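Local coordinates for protein putative metal-dependent phosphoesterase (Bifidobacterium adolescentis, PDB 3O0F) that hydrolyses phosphoesters in a metal-dependent manner, binding adenosine monophosphate beside an iron and zinc centre, and probably acts on nucleotide substrates, at residues 19-24 and 31-36; 244-249 and 254-259. All coordinates share one frame; numbering follows the deposited sequence. Where two conformers were deposited one is given.

Overall arrangement
The two contacts show how a PHP-domain fold wraps helices round a central sheet, with metal ligands on its strands and in the loops that follow them. Contact 1 (19-24 with 31-36) comes first along the chain and joins the loop after strand 15-19 to helix 30-39; contact 2 (244-249 with 254-259) follows much later and packs helix 239-252 on strand 255-258. Those two strands are the outermost of the mixed sheet within this chain. The contact centres lie 25 Å apart and the nearest atoms about 7 Å, without touching. The metal site nevertheless ties the ends together: His-20 of contact 1 and Asp-261, shortly after contact 2 in sequence, bind the same iron.

Contact 1 of 2, residues 19-24 and 31-36; sequences CHTVFS and RTLVEQ. With FE (Fe (III) ion), chain E; EDO (1,2-ethanediol), chain G.
With CG anti to the backbone N (chi1 165°), Leu-33 sets its two methyls against Cys-19 and Thr-21, whose side chains start out toward the helix in turn. Its CD1 lies 3.6 Å from Cys-19 CB and also reaches the sulfur SG, while CD2 comes within 4.1 Å of Thr-21 CG2, the two side chains crossing at about a right angle. The hydroxyl of Thr-21 has another task: with chi1 at 76°, OG1 accepts a hydrogen bond from Phe-23 N at 3.1 Å, an ST turn inside the type I beta turn from Thr-21 to Ser-24. An alanine at Thr-21 is likely to leave the Phe-23 N-H without this acceptor and to open a gap beside Leu-33 CD2. Between Cys-19 and Thr-21 in the chain, His-20 starts out away from the helix, and its NE2 binds at 2.3 Å an iron ion, which His-18, Glu-75, Asp-261 and a water also bind. Cys-19 and the Thr-21 methyl thus meet the helix while the residue between them binds the iron. Val-45 and Ile-47 of strand 44-47 border the cluster, and Val-34 faces helix 56-66, placing helix 30-39 between loop, strand and neighbouring helix.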
loop_
_atom_site.group_PDB
_atom_site.type_symbol
_atom_site.label_atom_id
_atom_site.label_comp_id
_atom_site.label_asym_id
_atom_site.label_seq_id
_atom_site.Cartn_x
_atom_site.Cartn_y
_atom_site.Cartn_z
ATOM N N CYS A 19 2.561 0.183 6.057
ATOM C CA CYS A 19 4.003 -0.134 6.014
ATOM C C CYS A 19 4.243 -1.261 5.005
ATOM O O CYS A 19 3.495 -2.246 4.991
ATOM C CB CYS A 19 4.524 -0.552 7.382
ATOM S SG CYS A 19 4.144 0.601 8.707
ATOM N N HIS A 20 5.249 -1.070 4.139
ATOM C CA HIS A 20 5.636 -2.016 3.095
ATOM C C HIS A 20 6.971 -2.709 3.411
ATOM O O HIS A 20 7.833 -2.123 4.063
ATOM C CB HIS A 20 5.746 -1.270 1.769
ATOM C CG HIS A 20 4.455 -0.685 1.313
ATOM N ND1 HIS A 20 3.637 -1.307 0.416
ATOM C CD2 HIS A 20 3.829 0.469 1.652
ATOM C CE1 HIS A 20 2.555 -0.577 0.221
ATOM N NE2 HIS A 20 2.640 0.497 0.969
ATOM N N THR A 21 7.142 -3.929 2.890
ATOM C CA THR A 21 8.288 -4.756 3.155
ATOM C C THR A 21 8.843 -5.294 1.854
ATOM O O THR A 21 8.329 -5.008 0.785
ATOM C CB THR A 21 7.911 -5.960 4.092
ATOM O OG1 THR A 21 7.204 -6.973 3.352
ATOM C CG2 THR A 21 7.090 -5.457 5.337
ATOM N N VAL A 22 9.858 -6.116 1.961
ATOM C CA VAL A 22 10.384 -6.877 0.816
ATOM C C VAL A 22 9.379 -7.770 0.078
ATOM O O VAL A 22 9.625 -8.120 -1.064
ATOM C CB VAL A 22 11.606 -7.806 1.254
ATOM C CG1 VAL A 22 12.835 -6.954 1.600
ATOM C CG2 VAL A 22 11.226 -8.745 2.380
ATOM N N PHE A 23 8.256 -8.134 0.701
ATOM C CA PHE A 23 7.195 -8.862 -0.033
ATOM C C PHE A 23 6.483 -7.987 -1.071
ATOM O O PHE A 23 5.732 -8.500 -1.921
ATOM C CB PHE A 23 6.232 -9.556 0.902
ATOM C CG PHE A 23 6.845 -10.691 1.625
ATOM C CD1 PHE A 23 6.912 -11.953 1.039
ATOM C CD2 PHE A 23 7.394 -10.508 2.889
ATOM C CE1 PHE A 23 7.557 -12.996 1.698
ATOM C CE2 PHE A 23 8.011 -11.548 3.550
ATOM C CZ PHE A 23 8.080 -12.796 2.942
ATOM N N SER A 24 6.747 -6.683 -1.055
ATOM C CA SER A 24 6.468 -5.848 -2.243
ATOM C C SER A 24 7.635 -4.903 -2.541
ATOM O O SER A 24 8.670 -5.354 -3.050
ATOM C CB SER A 24 5.104 -5.119 -2.155
ATOM O OG SER A 24 4.954 -4.313 -1.007
ATOM N N ARG A 31 9.893 -8.862 10.175
ATOM C CA ARG A 31 10.526 -8.851 11.483
ATOM C C ARG A 31 11.173 -7.480 11.798
ATOM O O ARG A 31 10.965 -6.941 12.877
ATOM C CB ARG A 31 11.579 -9.961 11.596
ATOM C CG ARG A 31 12.296 -9.993 12.941
ATOM C CD ARG A 31 12.943 -11.379 13.213
ATOM N NE ARG A 31 13.367 -11.509 14.615
ATOM C CZ ARG A 31 12.654 -12.054 15.615
ATOM N NH1 ARG A 31 11.434 -12.554 15.424
ATOM N NH2 ARG A 31 13.178 -12.099 16.834
ATOM N N THR A 32 11.894 -6.921 10.850
ATOM C CA THR A 32 12.515 -5.588 11.052
ATOM C C THR A 32 11.441 -4.519 11.297
ATOM O O THR A 32 11.569 -3.690 12.214
ATOM C CB THR A 32 13.435 -5.235 9.910
ATOM O OG1 THR A 32 14.527 -6.158 9.948
ATOM C CG2 THR A 32 13.971 -3.767 10.023
ATOM N N LEU A 33 10.356 -4.585 10.526
ATOM C CA LEU A 33 9.258 -3.666 10.724
ATOM C C LEU A 33 8.716 -3.711 12.148
ATOM O O LEU A 33 8.556 -2.668 12.778
ATOM C CB LEU A 33 8.147 -3.938 9.700
ATOM C CG LEU A 33 6.757 -3.312 9.955
ATOM C CD1 LEU A 33 6.832 -1.762 9.886
ATOM C CD2 LEU A 33 5.807 -3.848 8.940
ATOM N N VAL A 34 8.476 -4.910 12.671
ATOM C CA VAL A 34 7.902 -5.068 13.998
ATOM C C VAL A 34 8.845 -4.627 15.096
ATOM O O VAL A 34 8.432 -3.933 16.029
ATOM C CB VAL A 34 7.404 -6.552 14.241
ATOM C CG1 VAL A 34 7.058 -6.764 15.699
ATOM C CG2 VAL A 34 6.250 -6.888 13.262
ATOM N N GLU A 35 10.107 -5.029 14.972
ATOM C CA GLU A 35 11.167 -4.653 15.905
ATOM C C GLU A 35 11.322 -3.135 15.970
ATOM O O GLU A 35 11.375 -2.558 17.045
ATOM C CB GLU A 35 12.508 -5.252 15.445
ATOM C CG GLU A 35 13.746 -4.687 16.194
ATOM C CD GLU A 35 14.896 -4.249 15.262
ATOM O OE1 GLU A 35 14.794 -4.360 14.020
ATOM O OE2 GLU A 35 15.915 -3.777 15.777
ATOM N N GLN A 36 11.386 -2.502 14.809
ATOM C CA GLN A 36 11.544 -1.044 14.760
ATOM C C GLN A 36 10.301 -0.301 15.266
ATOM O O GLN A 36 10.433 0.658 16.017
ATOM C CB GLN A 36 11.923 -0.579 13.369
ATOM C CG GLN A 36 13.355 -1.041 12.968
ATOM C CD GLN A 36 13.791 -0.447 11.612
ATOM O OE1 GLN A 36 12.985 0.134 10.894
ATOM N NE2 GLN A 36 15.083 -0.577 11.282
HETATM FE FE FE E . 1.498 2.392 0.354
HETATM C C1 EDO G . 12.446 4.189 10.291
HETATM O O1 EDO G . 11.878 5.010 9.216
HETATM C C2 EDO G . 13.779 3.526 9.942
HETATM O O2 EDO G . 13.622 2.379 9.063
HETATM O O HOH W 1 0.635 4.096 -0.477
#

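Contact 2 of 2, residues 244-249 and 254-259; sequences RLLTIA and LLVTGG
Leu-246 lays its CD2 methyl against the forked end of Val-256, 3.8 Å from CG1 and slightly farther from CG2, and lies across that side chain, nearly perpendicular to it. Its own side chain sets off away from the strand, and the branch beyond CG brings the methyl back. Val-256 divides its two methyls between neighbours about one helical turn apart: with CG1 anti to the backbone N (chi1 172°), that methyl meets Leu-246, and CG2 is left to press on Ala-249 CB at 3.6 Å. The same alanine methyl lies 3.9 Å from Leu-254 CB, so a small side chain sits against both Leu-254, just before the strand, and Val-256 within it. This is the helix-to-strand return of a beta-alpha-beta unit: strand 229-233 leads through helix 239-252 into strand 255-258, which lies parallel to the first at the edge of the sheet. As the chain turns back, Leu-254 N donates a hydrogen bond to Ala-249 O at 2.9 Å. This bond ties the start of the returning chain directly to the helix backbone, where the CA atoms of Ala-249 and Leu-254 come within 4.5 Å, a close approach with which the small alanine side chain is consistent. Farther round the helix, Ile-248 CG2 makes a looser approach to Leu-254 CD1 at 4.4 Å. Helix 216-225 borders that side, with Leu-219 touching Ile-248 and Ile-223 touching Leu-254. Trp-233 of strand 229-233 reaches both Leu-246 and Val-256, while Leu-255, pointing away from helix 239-252, packs on helix 278-287.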
loop_
_atom_site.group_PDB
_atom_site.type_symbol
_atom_site.label_atom_id
_atom_site.label_comp_id
_atom_site.label_asym_id
_atom_site.label_seq_id
_atom_site.Cartn_x
_atom_site.Cartn_y
_atom_site.Cartn_z
ATOM N N ARG A 244 -11.137 18.457 3.742
ATOM C CA ARG A 244 -12.179 17.916 2.868
ATOM C C ARG A 244 -12.495 16.441 3.243
ATOM O O ARG A 244 -13.653 16.044 3.394
ATOM C CB ARG A 244 -11.732 18.079 1.405
ATOM C CG ARG A 244 -12.441 17.178 0.421
ATOM C CD ARG A 244 -12.175 17.562 -1.027
ATOM N NE ARG A 244 -12.844 16.562 -1.847
ATOM C CZ ARG A 244 -12.271 15.494 -2.390
ATOM N NH1 ARG A 244 -10.957 15.308 -2.328
ATOM N NH2 ARG A 244 -13.024 14.604 -3.045
ATOM N N LEU A 245 -11.478 15.628 3.434
ATOM C CA LEU A 245 -11.703 14.211 3.711
ATOM C C LEU A 245 -12.296 13.990 5.121
ATOM O O LEU A 245 -13.105 13.091 5.319
ATOM C CB LEU A 245 -10.375 13.426 3.519
ATOM C CG LEU A 245 -9.743 13.358 2.114
ATOM C CD1 LEU A 245 -8.309 12.768 2.231
ATOM C CD2 LEU A 245 -10.568 12.502 1.092
ATOM N N LEU A 246 -11.873 14.802 6.095
ATOM C CA LEU A 246 -12.400 14.719 7.462
ATOM C C LEU A 246 -13.899 15.052 7.468
ATOM O O LEU A 246 -14.664 14.465 8.216
ATOM C CB LEU A 246 -11.664 15.688 8.394
ATOM C CG LEU A 246 -10.245 15.313 8.815
ATOM C CD1 LEU A 246 -9.587 16.494 9.512
ATOM C CD2 LEU A 246 -10.217 14.010 9.667
ATOM N N THR A 247 -14.294 16.008 6.634
ATOM C CA THR A 247 -15.665 16.389 6.526
ATOM C C THR A 247 -16.502 15.280 5.941
ATOM O O THR A 247 -17.593 15.010 6.444
ATOM C CB THR A 247 -15.818 17.690 5.702
ATOM O OG1 THR A 247 -15.106 18.723 6.383
ATOM C CG2 THR A 247 -17.297 18.085 5.546
ATOM N N ILE A 248 -16.017 14.655 4.862
ATOM C CA ILE A 248 -16.699 13.530 4.269
ATOM C C ILE A 248 -16.819 12.369 5.269
ATOM O O ILE A 248 -17.901 11.783 5.424
ATOM C CB ILE A 248 -16.006 13.045 2.976
ATOM C CG1 ILE A 248 -16.143 14.125 1.868
ATOM C CG2 ILE A 248 -16.571 11.656 2.560
ATOM C CD1 ILE A 248 -15.164 13.943 0.706
ATOM N N ALA A 249 -15.722 12.072 5.967
ATOM C CA ALA A 249 -15.726 11.043 6.992
ATOM C C ALA A 249 -16.725 11.351 8.141
ATOM O O ALA A 249 -17.485 10.471 8.558
ATOM C CB ALA A 249 -14.271 10.766 7.514
ATOM N N LEU A 254 -17.336 7.568 8.707
ATOM C CA LEU A 254 -16.255 6.729 8.285
ATOM C C LEU A 254 -15.133 6.759 9.312
ATOM O O LEU A 254 -14.931 7.724 10.018
ATOM C CB LEU A 254 -15.723 7.161 6.914
ATOM C CG LEU A 254 -16.732 7.235 5.766
ATOM C CD1 LEU A 254 -16.056 7.685 4.481
ATOM C CD2 LEU A 254 -17.505 5.905 5.579
ATOM N N LEU A 255 -14.352 5.704 9.327
ATOM C CA LEU A 255 -13.094 5.682 10.046
ATOM C C LEU A 255 -12.034 6.595 9.396
ATOM O O LEU A 255 -11.980 6.746 8.175
ATOM C CB LEU A 255 -12.532 4.247 10.072
ATOM C CG LEU A 255 -13.484 3.201 10.629
ATOM C CD1 LEU A 255 -12.883 1.823 10.358
ATOM C CD2 LEU A 255 -13.772 3.539 12.131
ATOM N N VAL A 256 -11.197 7.205 10.239
ATOM C CA VAL A 256 -10.135 8.085 9.772
ATOM C C VAL A 256 -8.819 7.456 10.207
ATOM O O VAL A 256 -8.630 7.201 11.407
ATOM C CB VAL A 256 -10.298 9.484 10.367
ATOM C CG1 VAL A 256 -9.069 10.368 10.029
ATOM C CG2 VAL A 256 -11.605 10.096 9.884
ATOM N N THR A 257 -7.942 7.201 9.243
ATOM C CA THR A 257 -6.669 6.546 9.488
ATOM C C THR A 257 -5.471 7.432 9.109
ATOM O O THR A 257 -5.609 8.509 8.520
ATOM C CB THR A 257 -6.594 5.158 8.779
ATOM O OG1 THR A 257 -6.380 5.299 7.361
ATOM C CG2 THR A 257 -7.867 4.329 9.023
ATOM N N GLY A 258 -4.306 6.998 9.565
ATOM C CA GLY A 258 -3.044 7.598 9.231
ATOM C C GLY A 258 -1.989 6.490 9.158
ATOM O O GLY A 258 -2.115 5.418 9.769
ATOM N N GLY A 259 -0.936 6.750 8.405
ATOM C CA GLY A 259 0.168 5.829 8.306
ATOM C C GLY A 259 1.324 6.496 7.586
ATOM O O GLY A 259 1.149 7.543 6.985
#